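Long-range contact in D-mandelate dehydrogenase (PDB 2W2K), which probably oxidises D-mandelate reversibly with a nicotinamide cofactor, as a member of the D-isomer specific 2-hydroxyacid dehydrogenase family: residues I74-G88 and A98-R110. Numbering follows the deposited sequence.
Sequences ISHLPSSLKVFAAAG and ALNERGVAFANSR
Phe84 and Phe106 both place CG anti to the backbone N, with chi1 at -175° and -173°, which sends both side chains the same way, side by side, on one face of the sheet. Their second torsions differ, and the rings meet as a T-shaped pair. The CD1-CE1 edge of Phe106 points at the face of Phe84, with centroids 5.4 Å apart and planes at 89°. Leu99 CD2 also touches the Phe84 ring, and Ala86 CB lies 4.1 Å from Phe106 CZ. An alanine in place of Phe106 is likely to open a gap over the Phe84 face and leave that ring freer to turn.

Strands 83-86 and 105-107 run parallel as neighbours in a five-stranded sheet. Phe84 N donates to Ala105 O at 3.0 Å, and Phe84 O accepts from Ala107 N. Ala107 O then accepts from Ala86 N. On the face opposite the rings, Val83, Ala85, Ala105 and Ala107 carry their side chains; Val83 and Ala107 meet helix 310-330. Helix 96-101 completes the beta-alpha-beta unit.

Just past strand 105-107, Ser109 OG donates to Ala86 O at 3.0 Å, from above the carbonyl plane. Ser109 N binds Gly88 O. Asn108 OD1 accepts from Arg110 N in an Asx turn.

At the other end, the Arg102 chain bends at chi3 and passes Ile74, with Arg102 CD 3.6 Å from Ile74 CG2. Arg102 NH2 makes a weak hydrogen bond to Leu77 O at 2.9 Å. Water 1, at the guanidinium edge, links Arg102 NE to Pro78 O.

The aromatic pair is thus buried and apolar, while backbone carbonyls and water meet the exposed arginine, whose charge they would probably help to stabilise.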
# COMPACT_ATOMS: atom_id res chain seq x y z
N ILE B 74 -31.03 -18.96 22.81
CA ILE B 74 -30.53 -20.34 22.64
C ILE B 74 -31.40 -21.40 23.35
O ILE B 74 -31.56 -22.54 22.86
CB ILE B 74 -29.02 -20.42 23.07
CG1 ILE B 74 -28.13 -19.68 22.04
CG2 ILE B 74 -28.52 -21.85 23.27
CD1 ILE B 74 -26.68 -19.41 22.49
N SER B 75 -31.98 -21.02 24.50
CA SER B 75 -32.86 -21.91 25.28
C SER B 75 -34.11 -22.37 24.51
O SER B 75 -34.75 -23.36 24.89
CB SER B 75 -33.26 -21.26 26.63
OG SER B 75 -34.33 -20.33 26.48
N HIS B 76 -34.46 -21.67 23.43
CA HIS B 76 -35.66 -22.03 22.65
C HIS B 76 -35.36 -22.76 21.33
O HIS B 76 -36.27 -22.98 20.56
CB HIS B 76 -36.52 -20.79 22.38
CG HIS B 76 -37.00 -20.11 23.63
ND1 HIS B 76 -37.79 -20.75 24.56
CD2 HIS B 76 -36.75 -18.88 24.13
CE1 HIS B 76 -38.03 -19.93 25.57
NE2 HIS B 76 -37.41 -18.79 25.33
N LEU B 77 -34.09 -23.08 21.05
CA LEU B 77 -33.76 -23.83 19.83
C LEU B 77 -34.23 -25.30 19.93
O LEU B 77 -34.22 -25.88 21.03
CB LEU B 77 -32.25 -23.73 19.54
CG LEU B 77 -31.67 -22.36 19.20
CD1 LEU B 77 -30.15 -22.31 19.51
CD2 LEU B 77 -31.94 -21.96 17.72
N PRO B 78 -34.67 -25.91 18.81
CA PRO B 78 -35.14 -27.31 18.91
C PRO B 78 -34.00 -28.30 19.28
O PRO B 78 -32.85 -28.12 18.86
CB PRO B 78 -35.69 -27.60 17.50
CG PRO B 78 -34.95 -26.65 16.58
CD PRO B 78 -34.76 -25.39 17.43
N SER B 79 -34.32 -29.34 20.06
CA SER B 79 -33.30 -30.31 20.51
C SER B 79 -32.71 -31.18 19.38
O SER B 79 -31.65 -31.82 19.57
CB SER B 79 -33.84 -31.19 21.64
OG SER B 79 -33.68 -30.49 22.87
N SER B 80 -33.38 -31.19 18.23
CA SER B 80 -32.88 -31.80 16.97
C SER B 80 -31.62 -31.12 16.38
O SER B 80 -30.90 -31.70 15.53
CB SER B 80 -34.00 -31.74 15.90
OG SER B 80 -34.42 -30.40 15.64
N LEU B 81 -31.33 -29.90 16.85
CA LEU B 81 -30.21 -29.11 16.26
C LEU B 81 -28.84 -29.75 16.57
O LEU B 81 -28.53 -30.05 17.73
CB LEU B 81 -30.27 -27.63 16.71
CG LEU B 81 -29.15 -26.66 16.29
CD1 LEU B 81 -29.14 -26.39 14.77
CD2 LEU B 81 -29.32 -25.32 17.05
N LYS B 82 -28.04 -29.97 15.52
CA LYS B 82 -26.69 -30.57 15.63
C LYS B 82 -25.50 -29.64 15.30
O LYS B 82 -24.39 -29.83 15.84
CB LYS B 82 -26.58 -31.88 14.79
CG LYS B 82 -27.37 -33.09 15.39
CD LYS B 82 -27.22 -34.40 14.56
CE LYS B 82 -27.75 -35.58 15.38
NZ LYS B 82 -27.69 -36.89 14.64
N VAL B 83 -25.69 -28.63 14.43
CA VAL B 83 -24.55 -27.83 13.94
C VAL B 83 -24.96 -26.45 13.41
O VAL B 83 -26.03 -26.31 12.80
CB VAL B 83 -23.70 -28.63 12.82
CG1 VAL B 83 -24.56 -29.03 11.61
CG2 VAL B 83 -22.45 -27.85 12.35
N PHE B 84 -24.09 -25.45 13.62
CA PHE B 84 -24.26 -24.05 13.16
C PHE B 84 -22.93 -23.65 12.49
O PHE B 84 -21.88 -23.67 13.16
CB PHE B 84 -24.55 -23.17 14.41
CG PHE B 84 -24.88 -21.69 14.16
CD1 PHE B 84 -24.74 -21.07 12.89
CD2 PHE B 84 -25.28 -20.90 15.24
CE1 PHE B 84 -25.03 -19.67 12.72
CE2 PHE B 84 -25.59 -19.51 15.08
CZ PHE B 84 -25.47 -18.90 13.82
N ALA B 85 -22.94 -23.33 11.18
CA ALA B 85 -21.75 -22.83 10.46
C ALA B 85 -21.95 -21.37 10.02
O ALA B 85 -22.97 -21.05 9.40
CB ALA B 85 -21.41 -23.74 9.22
N ALA B 86 -20.96 -20.50 10.29
CA ALA B 86 -21.10 -19.04 10.01
C ALA B 86 -19.87 -18.46 9.32
O ALA B 86 -18.74 -18.88 9.60
CB ALA B 86 -21.36 -18.26 11.31
N ALA B 87 -20.12 -17.47 8.44
CA ALA B 87 -19.07 -16.65 7.83
C ALA B 87 -18.27 -15.84 8.88
O ALA B 87 -18.82 -15.48 9.92
CB ALA B 87 -19.68 -15.68 6.80
N GLY B 88 -16.98 -15.58 8.59
CA GLY B 88 -16.13 -14.70 9.42
C GLY B 88 -15.43 -15.44 10.56
O GLY B 88 -15.46 -16.67 10.62
N ALA B 98 -23.04 -21.52 25.96
CA ALA B 98 -24.47 -21.90 26.04
C ALA B 98 -24.90 -22.80 24.86
O ALA B 98 -25.71 -23.72 25.05
CB ALA B 98 -25.37 -20.67 26.13
N LEU B 99 -24.38 -22.52 23.66
CA LEU B 99 -24.65 -23.36 22.47
C LEU B 99 -24.09 -24.78 22.63
O LEU B 99 -24.81 -25.76 22.43
CB LEU B 99 -24.08 -22.67 21.22
CG LEU B 99 -24.50 -23.25 19.86
CD1 LEU B 99 -26.00 -23.12 19.58
CD2 LEU B 99 -23.70 -22.61 18.71
N ASN B 100 -22.82 -24.90 23.01
CA ASN B 100 -22.19 -26.21 23.25
C ASN B 100 -22.86 -27.04 24.36
O ASN B 100 -22.89 -28.28 24.28
CB ASN B 100 -20.68 -26.06 23.55
CG ASN B 100 -19.83 -25.64 22.34
OD1 ASN B 100 -20.24 -25.74 21.16
ND2 ASN B 100 -18.63 -25.17 22.63
N GLU B 101 -23.39 -26.36 25.40
CA GLU B 101 -24.16 -27.02 26.49
C GLU B 101 -25.37 -27.80 25.97
O GLU B 101 -25.72 -28.84 26.54
CB GLU B 101 -24.57 -25.99 27.56
CG GLU B 101 -25.45 -26.53 28.74
CD GLU B 101 -25.77 -25.44 29.79
OE1 GLU B 101 -26.38 -24.41 29.43
OE2 GLU B 101 -25.40 -25.61 30.97
N ARG B 102 -25.97 -27.32 24.87
CA ARG B 102 -27.10 -28.00 24.21
C ARG B 102 -26.67 -29.11 23.23
O ARG B 102 -27.51 -29.67 22.50
CB ARG B 102 -28.01 -26.99 23.47
CG ARG B 102 -28.81 -26.07 24.37
CD ARG B 102 -29.79 -25.19 23.58
NE ARG B 102 -31.07 -25.83 23.24
CZ ARG B 102 -32.08 -26.04 24.09
NH1 ARG B 102 -31.98 -25.72 25.39
NH2 ARG B 102 -33.19 -26.60 23.64
N GLY B 103 -25.38 -29.41 23.19
CA GLY B 103 -24.86 -30.45 22.30
C GLY B 103 -24.76 -30.02 20.84
O GLY B 103 -24.75 -30.88 19.96
N VAL B 104 -24.67 -28.70 20.59
CA VAL B 104 -24.59 -28.12 19.24
C VAL B 104 -23.14 -27.75 18.89
O VAL B 104 -22.52 -26.97 19.61
CB VAL B 104 -25.50 -26.86 19.07
CG1 VAL B 104 -25.43 -26.31 17.60
CG2 VAL B 104 -26.96 -27.15 19.49
N ALA B 105 -22.62 -28.30 17.78
CA ALA B 105 -21.27 -28.03 17.28
C ALA B 105 -21.26 -26.71 16.51
O ALA B 105 -22.21 -26.41 15.79
CB ALA B 105 -20.81 -29.19 16.34
N PHE B 106 -20.19 -25.93 16.65
CA PHE B 106 -20.04 -24.66 15.92
C PHE B 106 -18.79 -24.66 15.00
O PHE B 106 -17.75 -25.24 15.35
CB PHE B 106 -20.00 -23.46 16.90
CG PHE B 106 -20.02 -22.08 16.22
CD1 PHE B 106 -21.19 -21.60 15.60
CD2 PHE B 106 -18.89 -21.25 16.26
CE1 PHE B 106 -21.22 -20.32 14.98
CE2 PHE B 106 -18.91 -19.98 15.65
CZ PHE B 106 -20.09 -19.52 14.99
N ALA B 107 -18.92 -24.03 13.84
CA ALA B 107 -17.79 -23.73 12.95
C ALA B 107 -17.85 -22.27 12.51
O ALA B 107 -18.91 -21.77 12.09
CB ALA B 107 -17.84 -24.64 11.72
N ASN B 108 -16.71 -21.58 12.61
CA ASN B 108 -16.53 -20.31 11.90
C ASN B 108 -15.93 -20.57 10.49
O ASN B 108 -15.99 -21.71 9.99
CB ASN B 108 -15.69 -19.31 12.72
CG ASN B 108 -14.29 -19.84 13.05
OD1 ASN B 108 -13.78 -20.77 12.43
ND2 ASN B 108 -13.63 -19.19 14.04
N SER B 109 -15.39 -19.54 9.86
CA SER B 109 -14.75 -19.66 8.55
C SER B 109 -13.29 -19.16 8.66
O SER B 109 -12.79 -18.44 7.79
CB SER B 109 -15.57 -18.90 7.46
OG SER B 109 -16.91 -19.43 7.35
N ARG B 110 -12.61 -19.58 9.74
CA ARG B 110 -11.17 -19.27 9.96
C ARG B 110 -10.28 -19.54 8.72
O ARG B 110 -10.32 -20.63 8.09
CB ARG B 110 -10.64 -20.04 11.20
CG ARG B 110 -9.13 -19.89 11.46
CD ARG B 110 -8.62 -20.80 12.61
NE ARG B 110 -9.01 -22.21 12.45
CZ ARG B 110 -8.43 -23.09 11.63
NH1 ARG B 110 -7.40 -22.74 10.85
NH2 ARG B 110 -8.90 -24.32 11.56
O HOH W 1 -30.75 -26.95 20.56
O HOH W 2 -29.62 -29.34 20.64
O HOH W 3 -23.54 -32.27 17.30